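Local coordinates for protein leucyl-trna synthetase (Plasmodium falciparum, PDB 5FOC) that is the editing domain of cytosolic leucyl-tRNA synthetase, probably removing wrongly attached amino acids from tRNA(Leu) to keep leucine charging accurate, at residues E7-I11 / K360-I364; T127-E131 / C355-K360; A133-N137 / T230-I235; C257-D261 / S294-I298; Q336-M342 / K351-R356. The protein carries 2 engineered substitutions. One frame throughout, in Å; residues are numbered along the deposited sequence.

Contact 1 (E7-I11 / K360-I364); sequences EYTLI and KQNII
The ammonium nitrogen of K360 is gripped by two groups at the first residue of the segment E7-I11: a salt bridge of 2.8 Å joins NZ to E7 OE2, and a water accepts from NZ at 2.9 Å and donates to the backbone O of E7. This is a helix packed on a strand of the large mixed beta sheet of the editing domain. Helix 352-365 lies across the start of strand 7-15, with segment axes 9.7 Å apart and running at 40°, and the chain then returns as strand 369-373 to pair with that same strand. The E7 carboxylate receives NZ on the anti side of OE2, 19° out of its plane. Reaching it depends on a fully extended lysine: CG stands beside the backbone N of K360 (chi1 -84°), and the remaining torsions are all anti, so the chain runs from the helix past T9. On the way, K360 CG lies 3.3 Å from T9 OG1, and CE is almost as near to the same oxygen. The water and the carboxylate thus hold the charge where both E7 and K360 are partly exposed, while the methylenes lie against the buried threonine. Beyond the lysine the contact becomes apolar. The T9 methyl CG2 faces I363 CG2 at 4.2 Å, and the bend at chi2 of I364 brings its CD1 to within 4.4 Å of the same methyl. Farther along the strand, I11 CD1 meets I363 CD1 at 4.5 Å.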
# COMPACT_ATOMS: atom_id res chain seq x y z
N GLU A 7 -15.09 -4.26 -5.45
CA GLU A 7 -14.54 -4.83 -4.24
C GLU A 7 -13.00 -4.86 -4.45
O GLU A 7 -12.52 -5.25 -5.51
CB GLU A 7 -15.09 -6.22 -3.97
CG GLU A 7 -14.46 -6.87 -2.75
CD GLU A 7 -15.16 -8.13 -2.31
OE1 GLU A 7 -16.22 -8.02 -1.66
OE2 GLU A 7 -14.65 -9.26 -2.61
N TYR A 8 -12.27 -4.37 -3.46
CA TYR A 8 -10.80 -4.39 -3.44
C TYR A 8 -10.38 -5.32 -2.33
O TYR A 8 -11.10 -5.49 -1.34
CB TYR A 8 -10.25 -2.99 -3.18
CG TYR A 8 -10.59 -1.98 -4.24
CD1 TYR A 8 -11.84 -1.33 -4.23
CD2 TYR A 8 -9.77 -1.78 -5.33
CE1 TYR A 8 -12.17 -0.42 -5.22
CE2 TYR A 8 -10.07 -0.86 -6.33
CZ TYR A 8 -11.32 -0.22 -6.28
OH TYR A 8 -11.57 0.67 -7.27
N THR A 9 -9.14 -5.86 -2.44
CA THR A 9 -8.54 -6.58 -1.34
C THR A 9 -7.44 -5.65 -0.81
O THR A 9 -6.67 -5.14 -1.59
CB THR A 9 -7.94 -7.92 -1.75
OG1 THR A 9 -8.93 -8.73 -2.35
CG2 THR A 9 -7.41 -8.66 -0.52
N LEU A 10 -7.57 -5.28 0.43
CA LEU A 10 -6.51 -4.53 1.13
C LEU A 10 -5.56 -5.51 1.79
O LEU A 10 -5.96 -6.43 2.48
CB LEU A 10 -7.08 -3.57 2.17
CG LEU A 10 -8.21 -2.64 1.71
CD1 LEU A 10 -8.56 -1.69 2.84
CD2 LEU A 10 -7.86 -1.93 0.42
N ILE A 11 -4.27 -5.30 1.54
CA ILE A 11 -3.20 -6.14 2.11
C ILE A 11 -2.47 -5.28 3.12
O ILE A 11 -2.18 -4.13 2.87
CB ILE A 11 -2.28 -6.65 0.98
CG1 ILE A 11 -3.10 -7.55 0.01
CG2 ILE A 11 -1.09 -7.43 1.54
CD1 ILE A 11 -2.35 -8.02 -1.21
N LYS A 360 -8.45 -14.26 -1.86
CA LYS A 360 -9.26 -13.35 -1.04
C LYS A 360 -9.66 -13.97 0.29
O LYS A 360 -9.51 -13.33 1.33
CB LYS A 360 -10.53 -12.92 -1.77
CG LYS A 360 -10.32 -11.76 -2.67
CD LYS A 360 -11.72 -11.36 -3.21
CE LYS A 360 -11.62 -10.12 -4.08
NZ LYS A 360 -12.91 -9.83 -4.74
N GLN A 361 -10.18 -15.21 0.23
CA GLN A 361 -10.53 -15.99 1.42
C GLN A 361 -9.34 -16.16 2.39
O GLN A 361 -9.50 -15.93 3.59
CB GLN A 361 -11.12 -17.38 1.05
CG GLN A 361 -12.50 -17.29 0.37
CD GLN A 361 -13.02 -18.63 -0.13
OE1 GLN A 361 -12.44 -19.69 0.13
NE2 GLN A 361 -14.14 -18.60 -0.86
N ASN A 362 -8.16 -16.53 1.86
CA ASN A 362 -7.03 -16.89 2.69
C ASN A 362 -6.47 -15.65 3.33
O ASN A 362 -6.14 -15.65 4.53
CB ASN A 362 -5.95 -17.62 1.87
CG ASN A 362 -6.38 -19.02 1.42
OD1 ASN A 362 -7.17 -19.70 2.10
ND2 ASN A 362 -5.85 -19.45 0.28
N ILE A 363 -6.39 -14.58 2.54
CA ILE A 363 -5.86 -13.32 3.05
C ILE A 363 -6.69 -12.82 4.22
O ILE A 363 -6.13 -12.44 5.26
CB ILE A 363 -5.76 -12.25 1.96
CG1 ILE A 363 -4.65 -12.65 0.98
CG2 ILE A 363 -5.59 -10.84 2.56
CD1 ILE A 363 -4.56 -11.81 -0.27
N ILE A 364 -8.02 -12.85 4.07
CA ILE A 364 -8.94 -12.40 5.12
C ILE A 364 -8.87 -13.32 6.34
O ILE A 364 -8.73 -12.85 7.48
CB ILE A 364 -10.38 -12.24 4.58
CG1 ILE A 364 -10.56 -10.87 3.92
CG2 ILE A 364 -11.42 -12.32 5.71
CD1 ILE A 364 -9.51 -10.44 2.92
O HOH W 1 -11.66 -7.57 -6.00

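Contact 2 (T127-E131 / C355-K360); sequences TLKPE and CRKLAK
R356 and E131 make the tight end of this contact. The guanidinium grips the carboxylate side-on: NE reaches E131 OE1 at 2.7 Å and NH2 reaches OE2 at 2.8 Å, both partners lying close to the guanidinium plane. The match is not flat, since the two planes are turned 31° apart and NE meets OE1 from above the carboxylate. Bends at chi2 and chi3 fold R356 back so that its nitrogens face the turn, while E131 curls toward them with CG between its own N and carbonyl carbon (chi1 69°). L128 O lies over the centre of one guanidinium face, 3.2 Å from R356 CZ, and makes no hydrogen bond there. Beside this, A359 CB packs on E131 CA at 3.9 Å and P130 CG on K360 CG at 3.8 Å. The looser side is partly exposed: L128 CB stays 5.6 Å from R356 NH1, and the amine of K360 goes to E7. T127-E131 probably corresponds to part of the threonine-rich peptide that lines the editing pocket in related synthetases. A buried ion pair with both carboxylate oxygens engaged, and a carbonyl over the arginine, would probably favour the charged forms and fix the peptide against helix 352-365.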
# COMPACT_ATOMS: atom_id res chain seq x y z
N THR A 127 -5.50 -3.93 -4.01
CA THR A 127 -5.30 -4.70 -5.22
C THR A 127 -6.63 -5.33 -5.69
O THR A 127 -7.45 -5.75 -4.86
CB THR A 127 -4.20 -5.80 -5.05
OG1 THR A 127 -3.94 -6.43 -6.30
CG2 THR A 127 -4.59 -6.83 -4.05
N LEU A 128 -6.75 -5.41 -7.02
CA LEU A 128 -7.77 -6.25 -7.63
C LEU A 128 -7.27 -7.61 -8.03
O LEU A 128 -8.01 -8.45 -8.49
CB LEU A 128 -8.34 -5.55 -8.87
CG LEU A 128 -9.01 -4.21 -8.56
CD1 LEU A 128 -9.27 -3.43 -9.83
CD2 LEU A 128 -10.25 -4.45 -7.74
N LYS A 129 -5.96 -7.90 -7.76
CA LYS A 129 -5.40 -9.14 -8.11
C LYS A 129 -4.65 -9.73 -6.90
O LYS A 129 -3.40 -9.87 -6.93
CB LYS A 129 -4.42 -8.99 -9.28
CG LYS A 129 -4.81 -8.26 -10.54
CD LYS A 129 -3.63 -8.41 -11.51
CE LYS A 129 -3.60 -7.40 -12.63
NZ LYS A 129 -2.57 -7.69 -13.67
N PRO A 130 -5.38 -10.07 -5.82
CA PRO A 130 -4.71 -10.58 -4.60
C PRO A 130 -3.89 -11.83 -4.80
O PRO A 130 -2.90 -12.00 -4.05
CB PRO A 130 -5.84 -10.85 -3.61
CG PRO A 130 -7.08 -10.96 -4.51
CD PRO A 130 -6.85 -10.03 -5.66
N GLU A 131 -4.21 -12.65 -5.78
CA GLU A 131 -3.49 -13.88 -6.12
C GLU A 131 -2.02 -13.63 -6.54
O GLU A 131 -1.26 -14.59 -6.70
CB GLU A 131 -4.24 -14.71 -7.18
CG GLU A 131 -4.30 -14.12 -8.58
CD GLU A 131 -5.26 -12.92 -8.78
OE1 GLU A 131 -6.04 -12.55 -7.85
OE2 GLU A 131 -5.23 -12.33 -9.89
N CYS A 355 -8.48 -19.04 -8.22
CA CYS A 355 -7.51 -18.60 -7.22
C CYS A 355 -7.82 -17.22 -6.65
O CYS A 355 -7.57 -16.94 -5.47
CB CYS A 355 -6.14 -18.56 -7.85
SG CYS A 355 -4.87 -18.15 -6.65
N ARG A 356 -8.30 -16.33 -7.53
CA ARG A 356 -8.81 -15.00 -7.14
C ARG A 356 -9.69 -15.08 -5.87
O ARG A 356 -9.53 -14.31 -4.91
CB ARG A 356 -9.65 -14.46 -8.29
CG ARG A 356 -10.46 -13.20 -8.01
CD ARG A 356 -9.56 -12.04 -7.70
NE ARG A 356 -8.53 -11.87 -8.73
CZ ARG A 356 -8.69 -11.28 -9.91
NH1 ARG A 356 -9.89 -10.78 -10.30
NH2 ARG A 356 -7.65 -11.20 -10.73
N LYS A 357 -10.63 -16.03 -5.89
CA LYS A 357 -11.57 -16.20 -4.78
C LYS A 357 -10.88 -16.81 -3.56
O LYS A 357 -11.08 -16.31 -2.47
CB LYS A 357 -12.86 -17.01 -5.19
CG LYS A 357 -13.82 -16.31 -6.16
CD LYS A 357 -14.95 -17.27 -6.60
CE LYS A 357 -15.84 -16.78 -7.79
NZ LYS A 357 -16.38 -17.84 -8.77
N LEU A 358 -10.04 -17.82 -3.77
CA LEU A 358 -9.38 -18.50 -2.68
C LEU A 358 -8.42 -17.56 -1.99
O LEU A 358 -8.38 -17.52 -0.76
CB LEU A 358 -8.61 -19.74 -3.15
CG LEU A 358 -9.44 -20.93 -3.62
CD1 LEU A 358 -8.51 -22.06 -3.97
CD2 LEU A 358 -10.42 -21.43 -2.57
N ALA A 359 -7.67 -16.79 -2.78
CA ALA A 359 -6.66 -15.88 -2.23
C ALA A 359 -7.32 -14.78 -1.38
O ALA A 359 -6.85 -14.45 -0.29
CB ALA A 359 -5.81 -15.28 -3.32
N LYS A 360 -8.45 -14.26 -1.86
CA LYS A 360 -9.26 -13.35 -1.04
C LYS A 360 -9.66 -13.97 0.29
O LYS A 360 -9.51 -13.33 1.33
CB LYS A 360 -10.53 -12.92 -1.77
CG LYS A 360 -10.32 -11.76 -2.67
CD LYS A 360 -11.72 -11.36 -3.21
CE LYS A 360 -11.62 -10.12 -4.08
NZ LYS A 360 -12.91 -9.83 -4.74

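Contact 3 (A133-N137 / T230-I235); sequences AYGQN and TNISKI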
# COMPACT_ATOMS: atom_id res chain seq x y z
N ALA A 133 -0.04 -11.45 -4.91
CA ALA A 133 0.66 -10.82 -3.78
C ALA A 133 2.01 -11.49 -3.50
O ALA A 133 2.97 -10.82 -2.98
CB ALA A 133 -0.17 -10.84 -2.54
N TYR A 134 2.12 -12.79 -3.77
CA TYR A 134 3.48 -13.46 -3.52
C TYR A 134 4.57 -12.78 -4.33
O TYR A 134 5.76 -12.77 -3.85
CB TYR A 134 3.40 -14.94 -3.89
CG TYR A 134 4.65 -15.76 -3.79
CD1 TYR A 134 5.11 -16.14 -2.55
CD2 TYR A 134 5.27 -16.25 -4.91
CE1 TYR A 134 6.24 -16.97 -2.43
CE2 TYR A 134 6.40 -17.07 -4.81
CZ TYR A 134 6.84 -17.43 -3.56
OH TYR A 134 7.93 -18.22 -3.42
N GLY A 135 4.27 -12.26 -5.51
CA GLY A 135 5.25 -11.61 -6.38
C GLY A 135 5.56 -10.16 -6.09
O GLY A 135 6.23 -9.54 -6.88
N GLN A 136 5.00 -9.59 -5.03
CA GLN A 136 5.15 -8.18 -4.75
C GLN A 136 6.65 -7.85 -4.54
O GLN A 136 7.26 -8.53 -3.71
CB GLN A 136 4.36 -7.75 -3.52
CG GLN A 136 4.35 -6.26 -3.34
CD GLN A 136 3.58 -5.76 -2.16
OE1 GLN A 136 2.86 -6.51 -1.52
NE2 GLN A 136 3.81 -4.49 -1.79
N ASN A 137 7.16 -6.91 -5.29
CA ASN A 137 8.60 -6.47 -5.13
C ASN A 137 8.80 -5.08 -4.59
O ASN A 137 9.89 -4.73 -4.08
CB ASN A 137 9.42 -6.79 -6.39
CG ASN A 137 8.89 -6.18 -7.66
OD1 ASN A 137 7.66 -5.93 -7.79
ND2 ASN A 137 9.75 -6.01 -8.65
N THR A 230 4.97 -7.78 3.44
CA THR A 230 3.68 -8.40 3.79
C THR A 230 3.93 -9.82 4.28
O THR A 230 5.09 -10.33 4.14
CB THR A 230 2.73 -8.50 2.56
OG1 THR A 230 3.15 -9.57 1.71
CG2 THR A 230 2.63 -7.17 1.81
N ASN A 231 2.94 -10.50 4.82
CA ASN A 231 3.10 -11.90 5.21
C ASN A 231 2.87 -12.89 4.06
O ASN A 231 2.86 -14.11 4.27
CB ASN A 231 2.23 -12.24 6.42
CG ASN A 231 2.70 -11.55 7.68
OD1 ASN A 231 3.92 -11.44 7.93
ND2 ASN A 231 1.78 -11.11 8.49
N ILE A 232 2.68 -12.35 2.85
CA ILE A 232 2.48 -13.15 1.67
C ILE A 232 3.66 -13.09 0.70
O ILE A 232 3.86 -14.02 -0.07
CB ILE A 232 1.17 -12.68 0.93
CG1 ILE A 232 0.04 -12.55 1.92
CG2 ILE A 232 0.81 -13.65 -0.19
CD1 ILE A 232 -1.12 -11.72 1.41
N SER A 233 4.42 -12.00 0.72
CA SER A 233 5.43 -11.75 -0.30
C SER A 233 6.64 -12.70 -0.14
O SER A 233 7.04 -13.00 1.00
CB SER A 233 5.89 -10.30 -0.24
OG SER A 233 6.45 -9.93 1.02
N LYS A 234 7.14 -13.17 -1.27
CA LYS A 234 8.30 -14.03 -1.33
C LYS A 234 9.50 -13.34 -0.66
O LYS A 234 10.26 -13.98 0.16
CB LYS A 234 8.68 -14.34 -2.78
CG LYS A 234 9.81 -15.38 -2.85
CD LYS A 234 10.16 -15.83 -4.23
CE LYS A 234 11.06 -14.85 -4.91
NZ LYS A 234 11.75 -15.50 -6.05
N ILE A 235 9.74 -12.09 -1.06
CA ILE A 235 10.80 -11.23 -0.46
C ILE A 235 10.22 -10.23 0.51
O ILE A 235 9.00 -9.87 0.44
CB ILE A 235 11.65 -10.51 -1.53
CG1 ILE A 235 10.85 -9.49 -2.36
CG2 ILE A 235 12.32 -11.52 -2.42
CD1 ILE A 235 11.61 -8.82 -3.47
O HOH W 2 2.40 -9.10 -0.78
O HOH W 3 7.92 -11.13 -3.58
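T230 opens the segment T230-I235 with its methyl CG2 set 3.4 Å from Q136 OE1. Its hydroxyl is turned inward: OG1 lies between the T230 backbone N and carbonyl carbon (chi1 76°), where it accepts from the backbone N of I232 and S233, forming an ST turn and ST motif. The same OG1 donates to a water that in turn donates to Q136 OE1 and A133 O, tying the two loops together, while the side-chain NE2 of Q136 goes to Y138 O. At I232 the touching is done by the CG2 branch, 3.8 Å from A133 CB, and by the carbonyl oxygen, which lies at the edge of the Y134 ring, 3.5 Å from CD1. S233 CA lies 3.7 Å from Y134 O, and its OG donates forward to I235 O. K234 makes the direct hydrogen bond across the contact: its N meets Y134 O at 3.0 Å, nearly straight and on a carbonyl lone pair. Its CB then lies over one face of the Y134 ring, 3.8 Å from the centroid, a CH-pi contact; CD runs on past the tyrosine OH, and NZ ends in a salt bridge with E295. I235 finishes the line, with CD1 against N137 CB at 4.2 Å. The two loops lead into the neighbouring parallel strands 138-141 and 238-242: A133 and T230 rest on I11 of strand 7-15, Q136 and S233 touch L238 of strand 238-242, and N137 pairs through its backbone with C257 of strand 254-257.

Contact 4 (C257-D261 / S294-I298); sequences CVSSD and SESCI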
# COMPACT_ATOMS: atom_id res chain seq x y z
N CYS A 257 3.32 -3.31 -5.86
CA CYS A 257 3.98 -3.40 -7.12
C CYS A 257 4.22 -4.89 -7.36
O CYS A 257 4.91 -5.54 -6.54
CB CYS A 257 5.34 -2.66 -7.10
SG CYS A 257 6.26 -2.88 -8.62
N VAL A 258 3.62 -5.46 -8.41
CA VAL A 258 3.96 -6.79 -8.88
C VAL A 258 4.38 -6.68 -10.31
O VAL A 258 3.58 -6.90 -11.22
CB VAL A 258 2.82 -7.83 -8.74
CG1 VAL A 258 3.30 -9.25 -9.07
CG2 VAL A 258 2.25 -7.79 -7.36
N SER A 259 5.65 -6.38 -10.55
CA SER A 259 6.10 -6.00 -11.88
C SER A 259 6.08 -7.13 -12.91
O SER A 259 5.99 -6.86 -14.11
CB SER A 259 7.44 -5.29 -11.85
OG SER A 259 8.40 -6.15 -11.25
N SER A 260 6.09 -8.37 -12.45
CA SER A 260 5.98 -9.51 -13.34
C SER A 260 4.62 -9.63 -13.98
O SER A 260 4.56 -10.06 -15.09
CB SER A 260 6.27 -10.82 -12.59
OG SER A 260 5.49 -10.95 -11.43
N ASP A 261 3.59 -9.30 -13.21
CA ASP A 261 2.21 -9.65 -13.59
C ASP A 261 1.31 -8.49 -13.92
O ASP A 261 0.10 -8.72 -14.28
CB ASP A 261 1.61 -10.41 -12.45
CG ASP A 261 2.31 -11.76 -12.20
OD1 ASP A 261 2.84 -12.36 -13.17
OD2 ASP A 261 2.24 -12.23 -11.05
N SER A 294 10.43 -9.66 -9.12
CA SER A 294 9.04 -10.04 -8.87
C SER A 294 8.77 -11.43 -9.42
O SER A 294 8.90 -11.63 -10.61
CB SER A 294 8.20 -9.05 -9.60
OG SER A 294 6.81 -9.45 -9.53
N GLU A 295 8.47 -12.40 -8.56
CA GLU A 295 8.25 -13.76 -8.98
C GLU A 295 6.86 -13.77 -9.66
O GLU A 295 5.91 -13.43 -9.03
CB GLU A 295 8.23 -14.71 -7.80
CG GLU A 295 8.14 -16.17 -8.18
CD GLU A 295 9.43 -16.72 -8.74
OE1 GLU A 295 10.53 -16.41 -8.17
OE2 GLU A 295 9.34 -17.46 -9.75
N SER A 296 6.82 -14.15 -10.92
CA SER A 296 5.55 -14.18 -11.69
C SER A 296 4.64 -15.26 -11.12
O SER A 296 5.05 -16.42 -10.89
CB SER A 296 5.83 -14.43 -13.16
OG SER A 296 4.63 -14.28 -13.93
N CYS A 297 3.39 -14.86 -10.86
CA CYS A 297 2.37 -15.73 -10.26
C CYS A 297 1.39 -16.32 -11.29
O CYS A 297 0.71 -17.26 -10.94
CB CYS A 297 1.57 -14.96 -9.19
SG CYS A 297 2.65 -14.43 -7.83
N ILE A 298 1.45 -15.82 -12.51
CA ILE A 298 0.38 -16.12 -13.51
C ILE A 298 1.02 -16.36 -14.87
O ILE A 298 1.75 -15.52 -15.38
CB ILE A 298 -0.66 -14.98 -13.66
CG1 ILE A 298 -1.40 -14.73 -12.35
CG2 ILE A 298 -1.74 -15.36 -14.71
CD1 ILE A 298 -2.23 -13.46 -12.30
O HOH W 4 2.23 -12.93 -15.71
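Hydrogen bonds to the D261 carboxylate come from S296 OG and C297 N. The carboxylate uses the syn lone pair of each oxygen: S296 OG donates to OD1 at 2.7 Å, and C297 N donates to OD2 at 2.9 Å with an angle of 161°. D261 CG stands beside its own backbone N (chi1 -65°), which presents both oxygens to the facing loop. A water adds a third bond, donating to OD1 and also to I298 O, so that OD1 is held by two donors. Hydroxyl and amide bonds make a second group around S294. Its OG accepts from S260 N at 3.2 Å and lies 2.8 Å from S260 OG, and outside the two segments it is bonded to G135 O. Close van der Waals contact fills in between these bonds: S259 OG sits 3.3 Å from S294 CB, V258 CG1 touches S294 OG at 3.5 Å, and the CB atoms of S260 and S296 are 3.7 Å apart. Most of these residues are buried. Through serine hydroxyls and an aspartate, the loop leading into helix 263-274, whose D265 takes a bond from V258 N, is thereby joined to the one entering strand 298-299, consistent with the corresponding loop and helix start bordering the editing pocket in related LeuRS domains.

Contact 5 (Q336-M342 / K351-R356); sequences QYFEGIM and KTFNCR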
# COMPACT_ATOMS: atom_id res chain seq x y z
N GLN A 336 -5.91 -12.46 -17.79
CA GLN A 336 -5.42 -13.26 -16.66
C GLN A 336 -6.54 -13.95 -15.85
O GLN A 336 -6.44 -15.11 -15.47
CB GLN A 336 -4.59 -12.38 -15.73
CG GLN A 336 -3.28 -11.92 -16.34
CD GLN A 336 -2.52 -11.02 -15.39
OE1 GLN A 336 -3.09 -10.51 -14.40
NE2 GLN A 336 -1.23 -10.80 -15.68
N TYR A 337 -7.67 -13.24 -15.65
CA TYR A 337 -8.72 -13.74 -14.79
C TYR A 337 -9.33 -14.95 -15.49
O TYR A 337 -9.44 -16.03 -14.92
CB TYR A 337 -9.75 -12.64 -14.51
CG TYR A 337 -10.93 -13.03 -13.63
CD1 TYR A 337 -10.77 -13.60 -12.37
CD2 TYR A 337 -12.24 -12.79 -14.07
CE1 TYR A 337 -11.85 -13.91 -11.58
CE2 TYR A 337 -13.34 -13.11 -13.29
CZ TYR A 337 -13.16 -13.67 -12.04
OH TYR A 337 -14.22 -14.02 -11.25
N PHE A 338 -9.72 -14.77 -16.76
CA PHE A 338 -10.37 -15.87 -17.45
C PHE A 338 -9.47 -16.97 -18.01
O PHE A 338 -9.97 -18.07 -18.28
CB PHE A 338 -11.27 -15.32 -18.56
CG PHE A 338 -12.51 -14.61 -18.04
CD1 PHE A 338 -13.53 -15.32 -17.47
CD2 PHE A 338 -12.62 -13.23 -18.10
CE1 PHE A 338 -14.67 -14.69 -17.00
CE2 PHE A 338 -13.76 -12.58 -17.61
CZ PHE A 338 -14.78 -13.32 -17.04
N GLU A 339 -8.18 -16.71 -18.20
CA GLU A 339 -7.35 -17.62 -18.93
C GLU A 339 -6.07 -17.98 -18.19
O GLU A 339 -5.41 -18.91 -18.58
CB GLU A 339 -6.98 -17.04 -20.30
CG GLU A 339 -8.17 -16.81 -21.19
CD GLU A 339 -7.78 -16.16 -22.51
OE1 GLU A 339 -6.75 -16.52 -23.09
OE2 GLU A 339 -8.51 -15.25 -22.96
N GLY A 340 -5.81 -17.28 -17.10
CA GLY A 340 -4.49 -17.44 -16.45
C GLY A 340 -4.43 -18.74 -15.66
O GLY A 340 -5.47 -19.23 -15.16
N ILE A 341 -3.20 -19.27 -15.51
CA ILE A 341 -2.92 -20.42 -14.65
C ILE A 341 -1.91 -19.93 -13.61
O ILE A 341 -0.92 -19.29 -13.97
CB ILE A 341 -2.33 -21.61 -15.44
CG1 ILE A 341 -3.31 -22.04 -16.55
CG2 ILE A 341 -2.02 -22.79 -14.53
CD1 ILE A 341 -2.70 -22.88 -17.64
N MET A 342 -2.19 -20.22 -12.35
CA MET A 342 -1.25 -19.89 -11.26
C MET A 342 0.02 -20.73 -11.30
O MET A 342 -0.01 -21.95 -11.53
CB MET A 342 -1.93 -20.08 -9.92
CG MET A 342 -3.21 -19.26 -9.68
SD MET A 342 -3.13 -17.52 -10.02
CE MET A 342 -1.86 -17.08 -8.80
N LYS A 351 -6.46 -22.58 -11.84
CA LYS A 351 -6.76 -21.48 -12.68
C LYS A 351 -6.87 -20.19 -11.87
O LYS A 351 -7.44 -20.18 -10.78
CB LYS A 351 -8.11 -21.77 -13.36
CG LYS A 351 -8.02 -22.98 -14.31
CD LYS A 351 -7.31 -22.67 -15.62
CE LYS A 351 -8.27 -22.24 -16.73
NZ LYS A 351 -8.75 -20.84 -16.58
N THR A 352 -6.38 -19.11 -12.45
CA THR A 352 -6.47 -17.80 -11.83
C THR A 352 -7.92 -17.45 -11.48
O THR A 352 -8.21 -16.85 -10.46
CB THR A 352 -5.84 -16.76 -12.77
OG1 THR A 352 -4.48 -17.14 -13.08
CG2 THR A 352 -5.88 -15.40 -12.19
N PHE A 353 -8.83 -17.86 -12.35
CA PHE A 353 -10.23 -17.58 -12.07
C PHE A 353 -10.70 -18.07 -10.70
O PHE A 353 -11.37 -17.32 -9.97
CB PHE A 353 -11.06 -18.21 -13.17
CG PHE A 353 -12.52 -17.91 -13.05
CD1 PHE A 353 -13.05 -16.74 -13.58
CD2 PHE A 353 -13.36 -18.77 -12.37
CE1 PHE A 353 -14.44 -16.49 -13.49
CE2 PHE A 353 -14.72 -18.51 -12.28
CZ PHE A 353 -15.24 -17.35 -12.80
N ASN A 354 -10.29 -19.30 -10.34
CA ASN A 354 -10.63 -19.88 -9.05
C ASN A 354 -9.76 -19.26 -7.92
O ASN A 354 -10.24 -18.97 -6.79
CB ASN A 354 -10.50 -21.42 -9.13
CG ASN A 354 -11.39 -22.07 -10.22
OD1 ASN A 354 -10.89 -22.78 -11.13
ND2 ASN A 354 -12.67 -21.85 -10.13
N CYS A 355 -8.48 -19.04 -8.22
CA CYS A 355 -7.51 -18.60 -7.22
C CYS A 355 -7.82 -17.22 -6.65
O CYS A 355 -7.57 -16.94 -5.47
CB CYS A 355 -6.14 -18.56 -7.85
SG CYS A 355 -4.87 -18.15 -6.65
N ARG A 356 -8.30 -16.33 -7.53
CA ARG A 356 -8.81 -15.00 -7.14
C ARG A 356 -9.69 -15.08 -5.87
O ARG A 356 -9.53 -14.31 -4.91
CB ARG A 356 -9.65 -14.46 -8.29
CG ARG A 356 -10.46 -13.20 -8.01
CD ARG A 356 -9.56 -12.04 -7.70
NE ARG A 356 -8.53 -11.87 -8.73
CZ ARG A 356 -8.69 -11.28 -9.91
NH1 ARG A 356 -9.89 -10.78 -10.30
NH2 ARG A 356 -7.65 -11.20 -10.73
O HOH W 5 -8.13 -18.65 -15.08
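The Y337 ring carries F353 on one face, with CD1 3.4 Å above the plane toward the rim; the rings are oblique, centroids 4.7 Å apart and planes at 37°. The guanidinium of R356 lies nearly parallel to the same tyrosine, at 12°, with Y337 CD1 over one of its faces, 3.6 Å from NH1, while its NE and NH2 are used by E131. F338 extends the group: its CE1 comes to 4.0 Å from F353 CE1, the two rings slid apart so that they barely overlap, and Y337 CD2 lies over a face of the F338 ring. At the edge of F353, in its plane, sits Y337 O. This aromatic cluster lies where helix 325-339 passes through G340 into the short strand 341-342 and the chain returns to start helix 352-365, with K351 at the N-cap position and bridged to I341. T352 N donates to G340 O at 2.9 Å. A water gathers the ends of both helices, donating to Y337 O and G340 O and accepting from K351 NZ and F353 N, while K351 bends at three torsions to bring its amine there. On the buried side, M342 CG packs on C355 CB at 3.5 Å. With the M342 chain bent at chi2 (-50°), its SD lies 3.4 Å from T352 OG1.

Contacts 5, 2 and 1 follow one another along helix 352-365, sharing C355 and R356 between the first two and K360 between the last two. Contact 1 joins the helix to an inner strand of the sheet by a partly exposed salt bridge over apolar packing, contact 2 holds it to the loop after strand 120-127 by a buried ion pair, and contact 5, farthest from the chain centre, is partly buried, with aromatic rings toward the outside and M342 and C355 buried. Contacts 3 and 4 lie among loops and are bound mostly by hydroxyls, backbone groups and waters; the K234-E295 salt bridge and the G135-S294 bond join them. Contact 4 is largely buried, contact 3 partly. K129 meets D261 weakly and Q336, linking contacts 2, 4 and 5.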